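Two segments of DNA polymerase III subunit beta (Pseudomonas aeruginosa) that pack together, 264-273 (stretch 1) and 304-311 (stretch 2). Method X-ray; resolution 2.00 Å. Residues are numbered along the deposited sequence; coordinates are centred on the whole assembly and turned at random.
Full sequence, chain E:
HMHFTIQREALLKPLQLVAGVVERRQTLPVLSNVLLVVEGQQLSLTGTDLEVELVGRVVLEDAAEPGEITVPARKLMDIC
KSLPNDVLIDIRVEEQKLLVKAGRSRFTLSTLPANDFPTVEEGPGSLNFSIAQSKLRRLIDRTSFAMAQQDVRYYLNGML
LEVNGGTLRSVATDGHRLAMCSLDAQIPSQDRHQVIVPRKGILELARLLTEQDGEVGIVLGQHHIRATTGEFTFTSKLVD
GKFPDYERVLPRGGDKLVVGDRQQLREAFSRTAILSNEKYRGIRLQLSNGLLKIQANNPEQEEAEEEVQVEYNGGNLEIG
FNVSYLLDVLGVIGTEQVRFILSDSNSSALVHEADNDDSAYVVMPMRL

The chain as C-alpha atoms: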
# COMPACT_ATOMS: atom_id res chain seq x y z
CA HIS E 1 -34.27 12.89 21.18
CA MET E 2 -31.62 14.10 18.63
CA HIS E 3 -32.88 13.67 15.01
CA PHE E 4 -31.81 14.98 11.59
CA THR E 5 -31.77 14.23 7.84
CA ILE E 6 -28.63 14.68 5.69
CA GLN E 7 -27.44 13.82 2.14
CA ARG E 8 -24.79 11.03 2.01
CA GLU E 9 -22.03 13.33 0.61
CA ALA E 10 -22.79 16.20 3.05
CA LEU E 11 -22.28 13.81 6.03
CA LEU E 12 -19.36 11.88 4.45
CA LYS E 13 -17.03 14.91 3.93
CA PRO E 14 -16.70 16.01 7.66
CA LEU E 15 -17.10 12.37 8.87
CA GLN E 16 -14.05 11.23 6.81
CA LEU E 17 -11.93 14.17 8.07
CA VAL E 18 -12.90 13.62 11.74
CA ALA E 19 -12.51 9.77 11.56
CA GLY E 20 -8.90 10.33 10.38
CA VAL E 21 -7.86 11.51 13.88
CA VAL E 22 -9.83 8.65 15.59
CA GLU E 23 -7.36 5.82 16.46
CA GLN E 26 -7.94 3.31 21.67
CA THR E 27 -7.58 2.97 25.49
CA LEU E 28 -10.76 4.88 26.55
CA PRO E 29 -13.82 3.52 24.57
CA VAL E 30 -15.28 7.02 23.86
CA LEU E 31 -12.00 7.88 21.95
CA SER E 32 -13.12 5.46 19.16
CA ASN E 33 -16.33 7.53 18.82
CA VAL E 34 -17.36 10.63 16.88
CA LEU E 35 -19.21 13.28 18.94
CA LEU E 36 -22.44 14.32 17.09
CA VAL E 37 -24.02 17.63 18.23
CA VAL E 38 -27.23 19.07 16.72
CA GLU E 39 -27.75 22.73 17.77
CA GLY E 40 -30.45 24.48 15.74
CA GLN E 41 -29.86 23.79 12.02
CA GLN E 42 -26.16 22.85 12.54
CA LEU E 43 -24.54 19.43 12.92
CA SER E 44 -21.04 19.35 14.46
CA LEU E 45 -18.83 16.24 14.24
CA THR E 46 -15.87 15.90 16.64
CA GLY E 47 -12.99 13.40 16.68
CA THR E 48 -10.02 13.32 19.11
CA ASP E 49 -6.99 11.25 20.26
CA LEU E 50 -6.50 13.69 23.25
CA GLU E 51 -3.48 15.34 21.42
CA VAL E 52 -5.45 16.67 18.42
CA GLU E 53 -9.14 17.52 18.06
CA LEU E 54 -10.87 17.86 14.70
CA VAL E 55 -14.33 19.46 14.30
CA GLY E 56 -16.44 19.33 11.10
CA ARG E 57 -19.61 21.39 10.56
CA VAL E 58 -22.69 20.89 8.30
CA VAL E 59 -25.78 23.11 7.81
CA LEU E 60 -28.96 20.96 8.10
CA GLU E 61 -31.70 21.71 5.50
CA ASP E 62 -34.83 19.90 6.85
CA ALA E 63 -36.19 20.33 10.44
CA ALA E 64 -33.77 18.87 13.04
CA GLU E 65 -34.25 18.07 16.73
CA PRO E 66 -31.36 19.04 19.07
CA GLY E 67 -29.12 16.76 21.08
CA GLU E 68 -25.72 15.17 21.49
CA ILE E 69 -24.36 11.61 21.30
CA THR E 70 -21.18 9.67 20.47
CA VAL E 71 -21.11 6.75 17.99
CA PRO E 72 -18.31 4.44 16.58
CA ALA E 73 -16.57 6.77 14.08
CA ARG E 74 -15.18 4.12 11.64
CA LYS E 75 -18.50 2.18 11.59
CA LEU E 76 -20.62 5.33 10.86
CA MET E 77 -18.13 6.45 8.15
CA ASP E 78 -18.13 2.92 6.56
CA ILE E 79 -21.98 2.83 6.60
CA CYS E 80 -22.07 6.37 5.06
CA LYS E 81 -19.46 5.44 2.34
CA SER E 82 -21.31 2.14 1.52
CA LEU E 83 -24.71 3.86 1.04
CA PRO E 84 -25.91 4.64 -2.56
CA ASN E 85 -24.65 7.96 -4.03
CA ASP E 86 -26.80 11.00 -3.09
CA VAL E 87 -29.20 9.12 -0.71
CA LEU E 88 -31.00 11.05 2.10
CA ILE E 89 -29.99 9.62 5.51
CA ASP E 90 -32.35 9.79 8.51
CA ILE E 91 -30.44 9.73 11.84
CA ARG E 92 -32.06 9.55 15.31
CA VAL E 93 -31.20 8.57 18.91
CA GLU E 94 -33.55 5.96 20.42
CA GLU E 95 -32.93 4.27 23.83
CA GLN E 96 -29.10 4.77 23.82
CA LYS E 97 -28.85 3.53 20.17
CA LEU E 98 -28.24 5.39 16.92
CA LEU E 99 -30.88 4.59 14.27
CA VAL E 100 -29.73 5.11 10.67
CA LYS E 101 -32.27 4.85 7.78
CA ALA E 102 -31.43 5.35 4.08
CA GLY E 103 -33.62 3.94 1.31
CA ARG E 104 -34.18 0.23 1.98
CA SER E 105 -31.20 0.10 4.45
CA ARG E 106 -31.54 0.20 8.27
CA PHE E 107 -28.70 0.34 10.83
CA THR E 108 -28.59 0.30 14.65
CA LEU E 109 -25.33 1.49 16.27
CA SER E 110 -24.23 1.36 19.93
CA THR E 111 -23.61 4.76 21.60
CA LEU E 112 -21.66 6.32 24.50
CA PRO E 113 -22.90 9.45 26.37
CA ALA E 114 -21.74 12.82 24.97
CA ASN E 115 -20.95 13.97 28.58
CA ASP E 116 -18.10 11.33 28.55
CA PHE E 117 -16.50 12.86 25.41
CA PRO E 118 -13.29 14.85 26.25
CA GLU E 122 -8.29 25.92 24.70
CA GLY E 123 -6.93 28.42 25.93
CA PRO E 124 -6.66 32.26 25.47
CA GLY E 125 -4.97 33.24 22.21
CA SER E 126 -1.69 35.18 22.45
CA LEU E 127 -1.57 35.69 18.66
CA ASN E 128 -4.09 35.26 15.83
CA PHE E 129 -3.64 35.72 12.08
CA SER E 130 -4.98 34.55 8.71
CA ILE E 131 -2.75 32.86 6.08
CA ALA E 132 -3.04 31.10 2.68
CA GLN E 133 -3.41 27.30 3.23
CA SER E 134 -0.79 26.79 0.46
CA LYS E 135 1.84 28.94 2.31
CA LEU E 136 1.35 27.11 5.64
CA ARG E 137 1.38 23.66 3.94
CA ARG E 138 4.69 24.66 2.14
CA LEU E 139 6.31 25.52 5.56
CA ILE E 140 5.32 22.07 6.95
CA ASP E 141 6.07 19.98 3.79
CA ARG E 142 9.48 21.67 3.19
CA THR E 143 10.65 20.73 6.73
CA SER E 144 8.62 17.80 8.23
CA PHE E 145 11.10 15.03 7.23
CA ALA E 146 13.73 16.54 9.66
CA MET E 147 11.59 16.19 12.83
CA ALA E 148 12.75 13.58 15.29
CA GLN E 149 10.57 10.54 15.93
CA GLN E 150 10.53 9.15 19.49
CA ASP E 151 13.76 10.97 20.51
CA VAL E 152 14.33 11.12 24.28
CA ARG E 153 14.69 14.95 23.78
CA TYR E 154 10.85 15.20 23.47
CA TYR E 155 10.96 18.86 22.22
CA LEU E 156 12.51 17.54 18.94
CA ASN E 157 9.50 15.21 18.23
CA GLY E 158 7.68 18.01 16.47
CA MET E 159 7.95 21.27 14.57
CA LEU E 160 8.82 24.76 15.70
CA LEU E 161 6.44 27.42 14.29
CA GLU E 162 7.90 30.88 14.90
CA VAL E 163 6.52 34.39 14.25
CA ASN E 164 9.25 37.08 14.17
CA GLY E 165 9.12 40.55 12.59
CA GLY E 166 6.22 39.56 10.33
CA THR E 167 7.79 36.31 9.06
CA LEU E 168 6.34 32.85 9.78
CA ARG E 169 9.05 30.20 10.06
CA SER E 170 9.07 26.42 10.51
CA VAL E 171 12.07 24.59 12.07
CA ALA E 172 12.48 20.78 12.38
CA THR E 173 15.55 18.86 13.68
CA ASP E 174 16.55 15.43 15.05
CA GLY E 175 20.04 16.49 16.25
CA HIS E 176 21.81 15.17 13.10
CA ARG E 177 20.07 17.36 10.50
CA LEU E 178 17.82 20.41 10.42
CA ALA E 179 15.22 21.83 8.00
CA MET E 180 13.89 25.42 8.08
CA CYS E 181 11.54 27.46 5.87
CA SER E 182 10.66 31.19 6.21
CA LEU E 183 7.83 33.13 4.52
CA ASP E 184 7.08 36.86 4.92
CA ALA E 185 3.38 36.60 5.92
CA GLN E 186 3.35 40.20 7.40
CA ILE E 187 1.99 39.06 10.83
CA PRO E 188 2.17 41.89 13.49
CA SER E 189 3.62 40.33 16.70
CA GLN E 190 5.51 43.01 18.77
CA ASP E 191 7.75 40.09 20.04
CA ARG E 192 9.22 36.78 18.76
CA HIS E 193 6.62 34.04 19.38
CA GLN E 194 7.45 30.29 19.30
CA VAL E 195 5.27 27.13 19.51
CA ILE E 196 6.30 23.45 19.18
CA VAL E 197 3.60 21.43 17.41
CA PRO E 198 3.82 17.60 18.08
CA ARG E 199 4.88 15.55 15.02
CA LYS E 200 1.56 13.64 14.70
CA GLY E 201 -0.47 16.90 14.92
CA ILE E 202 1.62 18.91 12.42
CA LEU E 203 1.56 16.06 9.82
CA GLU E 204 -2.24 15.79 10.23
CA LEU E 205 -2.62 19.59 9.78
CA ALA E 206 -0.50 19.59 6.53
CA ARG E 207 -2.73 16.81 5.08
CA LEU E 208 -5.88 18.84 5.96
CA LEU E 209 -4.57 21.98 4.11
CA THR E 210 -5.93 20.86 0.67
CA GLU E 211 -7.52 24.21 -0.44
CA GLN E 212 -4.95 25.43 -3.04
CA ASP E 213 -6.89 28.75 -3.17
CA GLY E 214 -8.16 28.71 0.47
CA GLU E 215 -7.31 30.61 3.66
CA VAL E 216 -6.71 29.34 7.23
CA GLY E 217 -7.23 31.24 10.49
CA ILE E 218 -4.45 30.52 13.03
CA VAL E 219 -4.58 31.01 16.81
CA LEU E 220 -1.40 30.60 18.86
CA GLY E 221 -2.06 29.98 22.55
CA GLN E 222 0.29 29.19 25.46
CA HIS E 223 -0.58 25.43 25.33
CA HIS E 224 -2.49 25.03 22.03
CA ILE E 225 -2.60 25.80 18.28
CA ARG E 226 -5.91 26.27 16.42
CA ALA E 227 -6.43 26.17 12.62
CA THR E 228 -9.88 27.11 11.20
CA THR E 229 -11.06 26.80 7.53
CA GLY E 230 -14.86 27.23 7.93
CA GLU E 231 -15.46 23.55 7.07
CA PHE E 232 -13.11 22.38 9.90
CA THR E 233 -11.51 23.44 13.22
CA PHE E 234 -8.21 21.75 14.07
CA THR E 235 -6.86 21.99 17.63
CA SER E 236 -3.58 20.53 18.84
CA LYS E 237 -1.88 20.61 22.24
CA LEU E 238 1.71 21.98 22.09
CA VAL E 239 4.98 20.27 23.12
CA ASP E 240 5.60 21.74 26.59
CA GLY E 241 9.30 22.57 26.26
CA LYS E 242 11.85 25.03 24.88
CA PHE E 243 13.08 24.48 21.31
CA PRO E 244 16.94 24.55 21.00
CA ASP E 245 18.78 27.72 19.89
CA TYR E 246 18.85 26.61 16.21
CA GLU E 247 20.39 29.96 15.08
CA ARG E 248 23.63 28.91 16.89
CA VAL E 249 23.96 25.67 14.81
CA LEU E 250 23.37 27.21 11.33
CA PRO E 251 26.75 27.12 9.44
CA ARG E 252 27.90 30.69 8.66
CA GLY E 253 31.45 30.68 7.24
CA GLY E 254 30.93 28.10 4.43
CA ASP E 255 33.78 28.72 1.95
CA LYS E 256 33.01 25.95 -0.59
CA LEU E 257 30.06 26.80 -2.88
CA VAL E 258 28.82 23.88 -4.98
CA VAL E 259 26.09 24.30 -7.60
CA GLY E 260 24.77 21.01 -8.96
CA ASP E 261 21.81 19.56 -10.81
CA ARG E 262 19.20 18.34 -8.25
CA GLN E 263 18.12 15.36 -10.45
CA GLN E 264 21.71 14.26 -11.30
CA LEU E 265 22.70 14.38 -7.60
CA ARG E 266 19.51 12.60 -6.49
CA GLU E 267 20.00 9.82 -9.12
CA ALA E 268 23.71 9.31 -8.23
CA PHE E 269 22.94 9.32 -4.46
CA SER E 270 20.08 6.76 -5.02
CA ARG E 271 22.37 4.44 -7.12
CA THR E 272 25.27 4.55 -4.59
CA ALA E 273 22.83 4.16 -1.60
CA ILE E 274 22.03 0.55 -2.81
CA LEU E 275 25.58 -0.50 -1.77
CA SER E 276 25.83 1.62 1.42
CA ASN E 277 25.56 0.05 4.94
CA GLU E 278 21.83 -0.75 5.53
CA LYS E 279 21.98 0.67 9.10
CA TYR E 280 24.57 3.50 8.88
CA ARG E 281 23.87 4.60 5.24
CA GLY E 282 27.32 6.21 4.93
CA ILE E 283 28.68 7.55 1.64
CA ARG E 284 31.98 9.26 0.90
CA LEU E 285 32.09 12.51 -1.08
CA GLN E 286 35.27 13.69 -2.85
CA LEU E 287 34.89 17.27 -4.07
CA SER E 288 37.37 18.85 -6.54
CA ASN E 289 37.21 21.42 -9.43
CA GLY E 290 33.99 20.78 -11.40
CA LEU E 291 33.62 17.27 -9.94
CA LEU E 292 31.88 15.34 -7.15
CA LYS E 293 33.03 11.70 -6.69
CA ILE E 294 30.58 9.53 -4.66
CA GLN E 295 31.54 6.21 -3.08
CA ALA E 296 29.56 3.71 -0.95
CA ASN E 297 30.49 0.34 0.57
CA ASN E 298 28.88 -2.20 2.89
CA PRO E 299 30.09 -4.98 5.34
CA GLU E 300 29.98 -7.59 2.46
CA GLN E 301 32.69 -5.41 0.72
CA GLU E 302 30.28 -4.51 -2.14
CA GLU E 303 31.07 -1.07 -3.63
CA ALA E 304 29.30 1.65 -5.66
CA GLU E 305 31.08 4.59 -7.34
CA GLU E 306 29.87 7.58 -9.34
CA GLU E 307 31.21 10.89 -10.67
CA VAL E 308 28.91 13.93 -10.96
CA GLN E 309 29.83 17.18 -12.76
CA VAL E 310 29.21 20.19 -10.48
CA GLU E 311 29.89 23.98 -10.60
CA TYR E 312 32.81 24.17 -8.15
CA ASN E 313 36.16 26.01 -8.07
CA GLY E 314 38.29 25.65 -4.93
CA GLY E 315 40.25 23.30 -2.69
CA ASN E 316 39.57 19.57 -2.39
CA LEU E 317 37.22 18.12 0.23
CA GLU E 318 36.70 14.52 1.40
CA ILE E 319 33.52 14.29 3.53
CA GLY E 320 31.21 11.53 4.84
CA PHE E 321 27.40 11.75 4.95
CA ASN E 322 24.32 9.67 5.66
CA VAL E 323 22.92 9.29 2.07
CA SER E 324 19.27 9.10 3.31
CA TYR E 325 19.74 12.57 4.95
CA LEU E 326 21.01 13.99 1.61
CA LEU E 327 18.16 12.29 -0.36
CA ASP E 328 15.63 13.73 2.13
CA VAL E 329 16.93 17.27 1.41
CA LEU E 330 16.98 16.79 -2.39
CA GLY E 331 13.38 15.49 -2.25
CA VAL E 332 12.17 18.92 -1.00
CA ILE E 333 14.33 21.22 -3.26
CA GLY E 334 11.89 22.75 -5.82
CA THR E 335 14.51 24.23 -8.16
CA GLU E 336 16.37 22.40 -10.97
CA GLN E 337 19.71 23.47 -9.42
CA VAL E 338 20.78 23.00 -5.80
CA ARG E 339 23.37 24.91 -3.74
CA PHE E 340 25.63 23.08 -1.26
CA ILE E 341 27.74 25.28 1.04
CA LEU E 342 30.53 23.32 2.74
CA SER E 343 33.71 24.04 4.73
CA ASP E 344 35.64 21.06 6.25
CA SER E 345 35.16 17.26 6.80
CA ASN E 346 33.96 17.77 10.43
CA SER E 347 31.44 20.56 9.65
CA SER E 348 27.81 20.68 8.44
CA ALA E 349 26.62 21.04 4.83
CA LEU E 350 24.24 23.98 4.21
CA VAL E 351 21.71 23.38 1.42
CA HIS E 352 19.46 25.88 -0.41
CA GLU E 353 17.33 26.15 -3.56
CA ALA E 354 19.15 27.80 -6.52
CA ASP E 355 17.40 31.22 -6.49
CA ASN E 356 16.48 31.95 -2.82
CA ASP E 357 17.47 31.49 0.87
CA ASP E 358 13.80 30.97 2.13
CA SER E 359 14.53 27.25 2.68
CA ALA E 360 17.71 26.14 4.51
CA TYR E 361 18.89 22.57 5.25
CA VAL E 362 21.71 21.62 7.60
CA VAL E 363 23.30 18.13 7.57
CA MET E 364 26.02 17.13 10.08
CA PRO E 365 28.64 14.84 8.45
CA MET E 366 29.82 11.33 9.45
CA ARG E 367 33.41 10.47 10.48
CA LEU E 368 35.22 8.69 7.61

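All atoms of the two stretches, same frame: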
# COMPACT_ATOMS: atom_id res chain seq x y z
N GLN E 264 20.46 15.01 -11.13
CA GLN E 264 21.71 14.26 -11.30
C GLN E 264 22.25 13.80 -9.95
O GLN E 264 22.67 12.65 -9.82
CB GLN E 264 22.76 15.10 -12.02
CG GLN E 264 22.55 15.24 -13.52
CD GLN E 264 23.80 15.78 -14.18
OE1 GLN E 264 24.15 16.95 -14.04
NE2 GLN E 264 24.53 14.91 -14.86
N LEU E 265 22.24 14.70 -8.94
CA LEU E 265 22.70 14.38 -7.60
C LEU E 265 21.81 13.36 -6.93
O LEU E 265 22.32 12.41 -6.35
CB LEU E 265 22.87 15.65 -6.74
CG LEU E 265 24.02 16.59 -7.15
CD1 LEU E 265 23.88 17.96 -6.51
CD2 LEU E 265 25.39 15.98 -6.81
N ARG E 266 20.48 13.53 -7.05
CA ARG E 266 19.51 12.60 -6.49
C ARG E 266 19.66 11.20 -7.07
O ARG E 266 19.66 10.23 -6.31
CB ARG E 266 18.06 13.12 -6.61
CG ARG E 266 17.07 12.25 -5.81
CD ARG E 266 15.72 12.02 -6.47
NE ARG E 266 15.77 11.38 -7.80
CZ ARG E 266 15.79 10.06 -8.01
NH1 ARG E 266 15.82 9.22 -6.99
NH2 ARG E 266 15.80 9.59 -9.25
N GLU E 267 19.84 11.10 -8.41
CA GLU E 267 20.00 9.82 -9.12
C GLU E 267 21.28 9.10 -8.72
O GLU E 267 21.24 7.89 -8.46
CB GLU E 267 19.93 10.02 -10.64
CG GLU E 267 18.52 10.27 -11.15
CD GLU E 267 18.40 11.11 -12.41
OE1 GLU E 267 17.26 11.47 -12.77
OE2 GLU E 267 19.44 11.43 -13.03
N ALA E 268 22.40 9.85 -8.64
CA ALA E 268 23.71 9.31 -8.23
C ALA E 268 23.70 8.88 -6.77
O ALA E 268 24.26 7.82 -6.46
CB ALA E 268 24.79 10.35 -8.46
N PHE E 269 23.06 9.68 -5.87
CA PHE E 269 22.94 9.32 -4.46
C PHE E 269 22.07 8.06 -4.30
O PHE E 269 22.44 7.18 -3.54
CB PHE E 269 22.41 10.49 -3.59
CG PHE E 269 23.36 11.64 -3.37
CD1 PHE E 269 24.73 11.43 -3.28
CD2 PHE E 269 22.89 12.93 -3.19
CE1 PHE E 269 25.62 12.51 -3.09
CE2 PHE E 269 23.77 14.01 -2.99
CZ PHE E 269 25.12 13.79 -2.94
N SER E 270 20.97 7.94 -5.06
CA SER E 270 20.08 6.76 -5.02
C SER E 270 20.81 5.49 -5.48
O SER E 270 20.68 4.45 -4.84
CB SER E 270 18.83 6.98 -5.87
OG SER E 270 18.00 7.99 -5.34
N ARG E 271 21.61 5.58 -6.58
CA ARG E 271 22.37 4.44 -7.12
C ARG E 271 23.41 3.95 -6.11
O ARG E 271 23.45 2.76 -5.82
CB ARG E 271 23.06 4.78 -8.45
CG ARG E 271 22.10 4.84 -9.63
CD ARG E 271 22.81 4.96 -10.95
NE ARG E 271 23.26 6.32 -11.21
CZ ARG E 271 22.56 7.24 -11.87
NH1 ARG E 271 21.35 6.95 -12.33
NH2 ARG E 271 23.07 8.44 -12.09
N THR E 272 24.23 4.88 -5.57
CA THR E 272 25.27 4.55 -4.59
C THR E 272 24.70 4.01 -3.27
O THR E 272 25.29 3.10 -2.69
CB THR E 272 26.29 5.69 -4.41
OG1 THR E 272 25.63 6.85 -3.93
CG2 THR E 272 27.06 6.00 -5.69
N ALA E 273 23.53 4.55 -2.83
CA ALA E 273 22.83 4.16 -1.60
C ALA E 273 22.55 2.65 -1.52
O ALA E 273 22.63 2.09 -0.42
CB ALA E 273 21.53 4.94 -1.46
N ALA E 304 29.91 0.82 -4.63
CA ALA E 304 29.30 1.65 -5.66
C ALA E 304 30.08 2.95 -5.79
O ALA E 304 30.49 3.54 -4.78
CB ALA E 304 27.85 1.93 -5.33
N GLU E 305 30.34 3.37 -7.03
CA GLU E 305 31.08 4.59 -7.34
C GLU E 305 30.42 5.36 -8.46
O GLU E 305 29.93 4.77 -9.42
CB GLU E 305 32.54 4.28 -7.72
CG GLU E 305 33.42 3.89 -6.54
CD GLU E 305 34.90 3.72 -6.83
OE1 GLU E 305 35.71 4.01 -5.93
OE2 GLU E 305 35.24 3.28 -7.96
N GLU E 306 30.42 6.69 -8.33
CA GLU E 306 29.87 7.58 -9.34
C GLU E 306 30.55 8.94 -9.32
O GLU E 306 31.01 9.40 -8.28
CB GLU E 306 28.34 7.72 -9.21
CG GLU E 306 27.71 7.93 -10.58
CD GLU E 306 26.20 7.88 -10.67
OE1 GLU E 306 25.63 8.73 -11.39
OE2 GLU E 306 25.60 6.97 -10.06
N GLU E 307 30.62 9.57 -10.49
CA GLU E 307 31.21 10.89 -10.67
C GLU E 307 30.13 11.80 -11.23
O GLU E 307 29.47 11.44 -12.22
CB GLU E 307 32.42 10.83 -11.62
CG GLU E 307 33.62 10.09 -11.05
CD GLU E 307 34.88 10.18 -11.89
OE1 GLU E 307 34.79 10.11 -13.14
OE2 GLU E 307 35.97 10.30 -11.29
N VAL E 308 29.91 12.94 -10.57
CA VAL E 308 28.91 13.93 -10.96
C VAL E 308 29.59 15.27 -11.24
O VAL E 308 30.35 15.76 -10.40
CB VAL E 308 27.76 14.08 -9.92
CG1 VAL E 308 26.69 15.06 -10.41
CG2 VAL E 308 27.13 12.73 -9.59
N GLN E 309 29.30 15.86 -12.40
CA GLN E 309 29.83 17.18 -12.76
C GLN E 309 29.06 18.22 -11.96
O GLN E 309 27.84 18.17 -11.89
CB GLN E 309 29.72 17.44 -14.27
CG GLN E 309 30.86 16.84 -15.08
CD GLN E 309 30.75 17.20 -16.53
OE1 GLN E 309 30.19 16.46 -17.34
NE2 GLN E 309 31.26 18.37 -16.90
N VAL E 310 29.79 19.12 -11.30
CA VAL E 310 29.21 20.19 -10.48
C VAL E 310 29.90 21.53 -10.80
O VAL E 310 31.00 21.51 -11.35
CB VAL E 310 29.29 19.88 -8.95
CG1 VAL E 310 28.39 18.70 -8.55
CG2 VAL E 310 30.73 19.66 -8.47
N GLU E 311 29.28 22.67 -10.45
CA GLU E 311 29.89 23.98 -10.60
C GLU E 311 30.62 24.22 -9.29
O GLU E 311 29.99 24.49 -8.26
CB GLU E 311 28.83 25.08 -10.83
CG GLU E 311 28.30 25.18 -12.25
CD GLU E 311 27.15 26.15 -12.44
OE1 GLU E 311 27.14 27.22 -11.78
OE2 GLU E 311 26.26 25.85 -13.26

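The strongest link between the two stretches is a bidentate salt bridge between Arg271 on the helix and Glu306 on the strand. Arg271 NE donates to Glu306 OE2 at 2.7 Å with an N-H...acceptor angle of 171°, and Arg271 NH2 donates to Glu306 OE1, also at 2.7 Å, with an angle of 167°. Two short, nearly linear bonds running side by side require the carboxylate to meet the guanidinium edge-on, and OE1 indeed lies near the guanidinium plane. Both CA-to-CB bonds point toward the opposite stretch. Arg271 reaches its partner with chi1 at -75° (m), chi2 at -171° (t) and chi3 at -78° (m); Glu306 has an off-well chi1 of -148° and an extended chi2 of 171°. Both residues are buried, so pairing their charges offsets the cost of removing them from solvent. The remaining guanidinium nitrogen, NH1, is hydrogen-bonded elsewhere in the structure.

Around this salt bridge the contact is largely apolar, with small residues where the backbones come closest and larger ones where they spread apart. The helix and strand axes approach to 7.8 Å and run nearly antiparallel, at 165°, so that successive helical turns meet alternate strand residues: Thr272 lies nearest Ala304, Ala268 nearest Glu306 and Leu265 nearest Val308, judged by CA positions. The spacing is tightest at the first pair, where the CA atoms are 5.1 Å apart and Thr272 CA lies 3.8 Å from Ala304 CB. A methyl group on the strand suits so close an approach. Thr272, with chi1 at 61° (p), places CG2 4.1 Å from Glu306 CB, while its OG1 lies 3.0 Å from Ala268 O and 3.2 Å from Phe269 O, leaving the hydroxyl near carbonyls of its own helix.

Ala268 points toward the strand, and its CB touches both Glu306 OE1 and Val308 CG2 at 3.5 Å, packing against the carboxylate as well as the valine. Val308, with chi1 at -177° (t), also directs CG1 to Leu265 CD2 at 3.9 Å. The CA-to-CB bond of Leu265 points sideways, but the end of its side chain comes nearer, and CD2 continues to Val310 CG1 at 4.4 Å. At the exposed margin, Gln264 CB lies 4.2 Å from Val308 CG1, its aliphatic portion extending the apolar contact.

Strand alternation explains the sorting: Ala304, Glu306 and Val308 point toward the helix, whereas Glu305 and Glu307 point away and remain partly exposed. The stretches bury 431 Å² in total, with Glu306 contributing the largest single share, 86 Å².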